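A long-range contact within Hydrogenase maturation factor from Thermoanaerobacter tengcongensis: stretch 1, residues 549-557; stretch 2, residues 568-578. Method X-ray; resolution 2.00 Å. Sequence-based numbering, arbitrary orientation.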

ATOM      1  N   LYS A 549     -18.808   8.376  13.455  1.00 50.13           N
ATOM      2  CA  LYS A 549     -18.254   9.712  13.702  1.00 48.99           C
ATOM      3  C   LYS A 549     -18.663  10.371  15.031  1.00 47.76           C
ATOM      4  O   LYS A 549     -17.868  11.104  15.625  1.00 46.97           O
ATOM      5  CB  LYS A 549     -18.504  10.639  12.502  1.00 50.70           C
ATOM      6  CG  LYS A 549     -17.545  10.332  11.320  1.00 51.64           C
ATOM      7  CD  LYS A 549     -18.095  10.762   9.954  1.00 54.97           C
ATOM      8  CE  LYS A 549     -18.390  12.265   9.908  1.00 57.39           C
ATOM      9  NZ  LYS A 549     -18.638  12.729   8.517  1.00 59.58           N
ATOM     10  N   LYS A 550     -19.885  10.117  15.495  1.00 45.90           N
ATOM     11  CA  LYS A 550     -20.306  10.596  16.818  1.00 44.78           C
ATOM     12  C   LYS A 550     -20.016   9.516  17.867  1.00 42.20           C
ATOM     13  O   LYS A 550     -20.912   8.780  18.287  1.00 41.35           O
ATOM     14  CB  LYS A 550     -21.781  11.006  16.814  1.00 46.52           C
ATOM     15  CG  LYS A 550     -22.084  12.230  15.944  1.00 48.75           C
ATOM     16  CD  LYS A 550     -23.319  12.955  16.413  1.00 51.76           C
ATOM     17  CE  LYS A 550     -23.346  14.391  15.902  1.00 54.45           C
ATOM     18  NZ  LYS A 550     -23.877  15.327  16.947  1.00 56.75           N
ATOM     19  N   ILE A 551     -18.752   9.424  18.274  1.00 39.32           N
ATOM     20  CA  ILE A 551     -18.281   8.293  19.071  1.00 37.22           C
ATOM     21  C   ILE A 551     -18.789   8.253  20.512  1.00 36.60           C
ATOM     22  O   ILE A 551     -18.691   7.218  21.162  1.00 34.87           O
ATOM     23  CB  ILE A 551     -16.734   8.125  19.041  1.00 36.49           C
ATOM     24  CG1 ILE A 551     -16.034   9.237  19.823  1.00 37.28           C
ATOM     25  CG2 ILE A 551     -16.220   8.025  17.589  1.00 36.72           C
ATOM     26  CD1 ILE A 551     -14.526   9.005  19.967  1.00 38.35           C
ATOM     27  N   TYR A 552     -19.326   9.361  21.017  1.00 37.05           N
ATOM     28  CA  TYR A 552     -19.978   9.298  22.325  1.00 37.47           C
ATOM     29  C   TYR A 552     -21.187   8.348  22.275  1.00 36.81           C
ATOM     30  O   TYR A 552     -21.536   7.746  23.283  1.00 36.75           O
ATOM     31  CB  TYR A 552     -20.358  10.688  22.860  1.00 39.43           C
ATOM     32  CG  TYR A 552     -21.348  11.439  21.993  1.00 41.66           C
ATOM     33  CD1 TYR A 552     -20.912  12.238  20.931  1.00 42.36           C
ATOM     34  CD2 TYR A 552     -22.725  11.361  22.244  1.00 43.95           C
ATOM     35  CE1 TYR A 552     -21.827  12.933  20.133  1.00 45.34           C
ATOM     36  CE2 TYR A 552     -23.642  12.052  21.457  1.00 45.65           C
ATOM     37  CZ  TYR A 552     -23.188  12.834  20.406  1.00 46.94           C
ATOM     38  OH  TYR A 552     -24.095  13.514  19.624  1.00 49.84           O
ATOM     39  N   ARG A 553     -21.792   8.194  21.091  1.00 36.04           N
ATOM     40  CA  ARG A 553     -22.871   7.224  20.873  1.00 35.67           C
ATOM     41  C   ARG A 553     -22.367   5.789  20.968  1.00 33.62           C
ATOM     42  O   ARG A 553     -23.067   4.896  21.452  1.00 33.29           O
ATOM     43  CB  ARG A 553     -23.524   7.435  19.508  1.00 36.64           C
ATOM     44  CG  ARG A 553     -24.234   8.785  19.331  1.00 40.84           C
ATOM     45  CD  ARG A 553     -24.740   8.944  17.896  1.00 46.96           C
ATOM     46  NE  ARG A 553     -25.740   7.935  17.528  1.00 48.87           N
ATOM     47  CZ  ARG A 553     -27.046   8.169  17.395  1.00 51.07           C
ATOM     48  NH1 ARG A 553     -27.548   9.386  17.581  1.00 53.62           N
ATOM     49  NH2 ARG A 553     -27.859   7.176  17.063  1.00 51.83           N
ATOM     50  N   THR A 554     -21.147   5.568  20.491  1.00 31.56           N
ATOM     51  CA  THR A 554     -20.515   4.268  20.618  1.00 29.50           C
ATOM     52  C   THR A 554     -20.275   3.970  22.088  1.00 28.29           C
ATOM     53  O   THR A 554     -20.573   2.870  22.553  1.00 27.69           O
ATOM     54  CB  THR A 554     -19.183   4.189  19.836  1.00 28.47           C
ATOM     55  OG1 THR A 554     -19.472   4.207  18.440  1.00 29.61           O
ATOM     56  CG2 THR A 554     -18.445   2.891  20.162  1.00 26.82           C
ATOM     57  N   ALA A 555     -19.757   4.954  22.823  1.00 28.38           N
ATOM     58  CA  ALA A 555     -19.538   4.778  24.259  1.00 28.20           C
ATOM     59  C   ALA A 555     -20.842   4.461  24.998  1.00 28.60           C
ATOM     60  O   ALA A 555     -20.868   3.591  25.866  1.00 28.50           O
ATOM     61  CB  ALA A 555     -18.863   6.005  24.864  1.00 28.57           C
ATOM     62  N   LEU A 556     -21.919   5.172  24.669  1.00 28.85           N
ATOM     63  CA  LEU A 556     -23.224   4.909  25.301  1.00 29.32           C
ATOM     64  C   LEU A 556     -23.712   3.476  25.042  1.00 28.51           C
ATOM     65  O   LEU A 556     -24.247   2.805  25.934  1.00 28.99           O
ATOM     66  CB  LEU A 556     -24.268   5.920  24.823  1.00 30.08           C
ATOM     67  CG  LEU A 556     -24.074   7.340  25.353  1.00 31.44           C
ATOM     68  CD1 LEU A 556     -25.005   8.292  24.651  1.00 32.76           C
ATOM     69  CD2 LEU A 556     -24.295   7.379  26.883  1.00 31.64           C
ATOM     70  N   GLY A 557     -23.545   3.025  23.810  1.00 27.32           N
ATOM     71  CA  GLY A 557     -23.797   1.630  23.476  1.00 27.67           C
ATOM     72  C   GLY A 557     -23.019   0.667  24.366  1.00 27.51           C
ATOM     73  O   GLY A 557     -23.587  -0.292  24.891  1.00 28.60           O
ATOM     74  N   ASN A 568     -20.568  11.355  35.166  1.00 43.79           N
ATOM     75  CA  ASN A 568     -19.887  12.537  34.621  1.00 44.81           C
ATOM     76  C   ASN A 568     -19.885  12.542  33.090  1.00 43.69           C
ATOM     77  O   ASN A 568     -20.123  13.585  32.470  1.00 44.18           O
ATOM     78  CB  ASN A 568     -18.439  12.611  35.134  1.00 45.27           C
ATOM     79  CG  ASN A 568     -17.807  13.979  34.924  1.00 48.80           C
ATOM     80  OD1 ASN A 568     -18.187  14.955  35.570  1.00 53.47           O
ATOM     81  ND2 ASN A 568     -16.823  14.053  34.039  1.00 49.41           N
ATOM     82  N   PHE A 569     -19.597  11.382  32.494  1.00 41.22           N
ATOM     83  CA  PHE A 569     -19.689  11.220  31.052  1.00 40.19           C
ATOM     84  C   PHE A 569     -21.119  11.421  30.525  1.00 40.43           C
ATOM     85  O   PHE A 569     -21.329  12.204  29.597  1.00 40.95           O
ATOM     86  CB  PHE A 569     -19.146   9.852  30.597  1.00 38.30           C
ATOM     87  CG  PHE A 569     -19.389   9.573  29.146  1.00 37.98           C
ATOM     88  CD1 PHE A 569     -18.596  10.173  28.167  1.00 36.34           C
ATOM     89  CD2 PHE A 569     -20.427   8.729  28.751  1.00 37.83           C
ATOM     90  CE1 PHE A 569     -18.825   9.943  26.813  1.00 36.67           C
ATOM     91  CE2 PHE A 569     -20.660   8.472  27.394  1.00 36.97           C
ATOM     92  CZ  PHE A 569     -19.860   9.089  26.420  1.00 37.08           C
ATOM     93  N   VAL A 570     -22.093  10.709  31.089  1.00 40.34           N
ATOM     94  CA  VAL A 570     -23.462  10.777  30.554  1.00 41.38           C
ATOM     95  C   VAL A 570     -24.090  12.175  30.712  1.00 43.58           C
ATOM     96  O   VAL A 570     -24.822  12.635  29.842  1.00 43.69           O
ATOM     97  CB  VAL A 570     -24.414   9.652  31.110  1.00 41.42           C
ATOM     98  CG1 VAL A 570     -23.826   8.257  30.870  1.00 39.70           C
ATOM     99  CG2 VAL A 570     -24.689   9.839  32.569  1.00 42.89           C
ATOM    100  N   GLU A 571     -23.771  12.857  31.810  1.00 45.37           N
ATOM    101  CA  GLU A 571     -24.266  14.219  32.044  1.00 48.56           C
ATOM    102  C   GLU A 571     -23.840  15.253  31.008  1.00 48.95           C
ATOM    103  O   GLU A 571     -24.526  16.261  30.840  1.00 50.06           O
ATOM    104  CB  GLU A 571     -23.892  14.695  33.441  1.00 49.94           C
ATOM    105  CG  GLU A 571     -24.848  14.190  34.493  1.00 53.41           C
ATOM    106  CD  GLU A 571     -24.535  14.720  35.876  1.00 58.43           C
ATOM    107  OE1 GLU A 571     -23.375  15.140  36.121  1.00 59.79           O
ATOM    108  OE2 GLU A 571     -25.454  14.711  36.721  1.00 61.70           O
ATOM    109  N   GLN A 572     -22.722  14.989  30.325  1.00 48.06           N
ATOM    110  CA  GLN A 572     -22.204  15.852  29.263  1.00 49.26           C
ATOM    111  C   GLN A 572     -23.006  15.693  27.979  1.00 48.70           C
ATOM    112  O   GLN A 572     -22.984  16.575  27.121  1.00 49.49           O
ATOM    113  CB  GLN A 572     -20.743  15.514  28.940  1.00 48.64           C
ATOM    114  CG  GLN A 572     -19.716  15.923  30.001  1.00 52.20           C
ATOM    115  CD  GLN A 572     -18.303  15.499  29.604  1.00 54.03           C
ATOM    116  OE1 GLN A 572     -17.594  16.223  28.900  1.00 56.56           O
ATOM    117  NE2 GLN A 572     -17.892  14.316  30.051  1.00 53.15           N
ATOM    118  N   VAL A 573     -23.682  14.557  27.824  1.00 47.28           N
ATOM    119  CA  VAL A 573     -24.556  14.373  26.667  1.00 46.67           C
ATOM    120  C   VAL A 573     -25.834  15.195  26.855  1.00 48.71           C
ATOM    121  O   VAL A 573     -26.418  15.242  27.955  1.00 49.14           O
ATOM    122  CB  VAL A 573     -24.821  12.862  26.340  1.00 45.42           C
ATOM    123  CG1 VAL A 573     -25.670  12.709  25.078  1.00 44.51           C
ATOM    124  CG2 VAL A 573     -23.499  12.142  26.134  1.00 42.45           C
ATOM    125  N   ASP A 574     -26.219  15.894  25.787  1.00 49.74           N
ATOM    126  CA  ASP A 574     -27.458  16.670  25.760  1.00 52.33           C
ATOM    127  C   ASP A 574     -28.608  15.746  26.155  1.00 52.52           C
ATOM    128  O   ASP A 574     -28.731  14.626  25.640  1.00 50.96           O
ATOM    129  CB  ASP A 574     -27.671  17.297  24.370  1.00 53.14           C
ATOM    130  CG  ASP A 574     -29.061  17.911  24.197  1.00 56.47           C
ATOM    131  OD1 ASP A 574     -29.889  17.289  23.497  1.00 58.27           O
ATOM    132  OD2 ASP A 574     -29.332  19.001  24.751  1.00 59.92           O
ATOM    133  N   SER A 575     -29.415  16.227  27.095  1.00 54.46           N
ATOM    134  CA  SER A 575     -30.433  15.443  27.791  1.00 55.43           C
ATOM    135  C   SER A 575     -31.475  14.791  26.870  1.00 55.17           C
ATOM    136  O   SER A 575     -31.851  13.633  27.062  1.00 54.21           O
ATOM    137  CB  SER A 575     -31.113  16.339  28.826  1.00 57.70           C
ATOM    138  OG  SER A 575     -32.137  15.657  29.517  1.00 61.01           O
ATOM    139  N   ARG A 576     -31.936  15.543  25.875  1.00 55.87           N
ATOM    140  CA  ARG A 576     -32.946  15.053  24.946  1.00 55.87           C
ATOM    141  C   ARG A 576     -32.349  14.004  24.012  1.00 52.80           C
ATOM    142  O   ARG A 576     -32.932  12.938  23.825  1.00 51.98           O
ATOM    143  CB  ARG A 576     -33.591  16.216  24.184  1.00 57.78           C
ATOM    144  CG  ARG A 576     -34.596  16.977  25.052  1.00 62.52           C
ATOM    145  CD  ARG A 576     -34.767  18.449  24.675  1.00 66.95           C
ATOM    146  NE  ARG A 576     -35.186  19.221  25.843  1.00 70.64           N
ATOM    147  CZ  ARG A 576     -35.675  20.461  25.820  1.00 74.42           C
ATOM    148  NH1 ARG A 576     -35.828  21.116  24.676  1.00 76.27           N
ATOM    149  NH2 ARG A 576     -36.021  21.051  26.957  1.00 75.69           N
ATOM    150  N   GLU A 577     -31.171  14.295  23.464  1.00 51.03           N
ATOM    151  CA  GLU A 577     -30.448  13.336  22.638  1.00 48.30           C
ATOM    152  C   GLU A 577     -30.128  12.038  23.393  1.00 45.89           C
ATOM    153  O   GLU A 577     -30.247  10.944  22.828  1.00 44.05           O
ATOM    154  CB  GLU A 577     -29.172  13.962  22.071  1.00 48.11           C
ATOM    155  CG  GLU A 577     -28.348  13.025  21.179  1.00 48.22           C
ATOM    156  CD  GLU A 577     -27.146  13.709  20.538  1.00 51.21           C
ATOM    157  OE1 GLU A 577     -26.794  14.841  20.951  1.00 53.72           O
ATOM    158  OE2 GLU A 577     -26.555  13.112  19.615  1.00 50.96           O
ATOM    159  N   LEU A 578     -29.742  12.158  24.663  1.00 45.12           N
ATOM    160  CA  LEU A 578     -29.459  10.987  25.496  1.00 43.46           C
ATOM    161  C   LEU A 578     -30.683  10.069  25.624  1.00 43.58           C
ATOM    162  O   LEU A 578     -30.586   8.863  25.404  1.00 41.93           O
ATOM    163  CB  LEU A 578     -28.963  11.392  26.891  1.00 43.75           C
ATOM    164  CG  LEU A 578     -28.757  10.227  27.873  1.00 42.70           C
ATOM    165  CD1 LEU A 578     -27.579   9.344  27.423  1.00 40.28           C
ATOM    166  CD2 LEU A 578     -28.543  10.729  29.296  1.00 42.94           C
TER
HETATM  167  O   HOH W   1     -26.310  11.735  17.487  1.00 44.38           O

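The centre of the contact is apolar and is built around Leu-556 and Phe-569. Leu-556 leaves its helix sideways, but its m,t rotamer carries the methyl groups across to the second stretch, where CD2 lies 3.8 Å from Phe-569 CE2, 4.1 Å from Val-570 CG1 and 3.9 Å from Leu-578 CD1. One methyl thus touches residues from both helical segments of stretch 2. The CA-CB bond of Phe-569 points toward the first stretch, and the tip of its ring, CZ, comes within 3.6 Å of Ala-555 CB and 3.9 Å of Tyr-552 CB. The ring edge also meets the backbone, with Phe-569 CZ 3.8 Å from Tyr-552 O. That carbonyl already accepts a hydrogen bond from Leu-556 N within its own helix.

The helical parts of the two stretches run at 133° to each other, with their axes 11.3 Å apart at closest approach, a spacing filled by these side chains. Val-573, in a loop, packs its CG2 4.0 Å from Tyr-552 CD2. Asp-574 then caps the next helix, its OD1 accepting from Glu-577 N at 3.3 Å.

Tyr-552 links the apolar centre to the polar edge. Its ring lies against Val-573, while its hydroxyl reaches past to donate a very short hydrogen bond, 2.5 Å from OH to Glu-577 OE2. The extended t,t side chain of Glu-577 brings the carboxylate to this point. Lys-550 NZ donates to Tyr-552 OH at 3.2 Å, so lysine, tyrosine and glutamate form a chain of hydrogen bonds. Arg-553 NH1 stands 4.4 Å from Glu-577 OE2, too far for a salt bridge; a water spans the gap, accepting from NH1 at 2.7 Å and donating to OE2 at 2.5 Å.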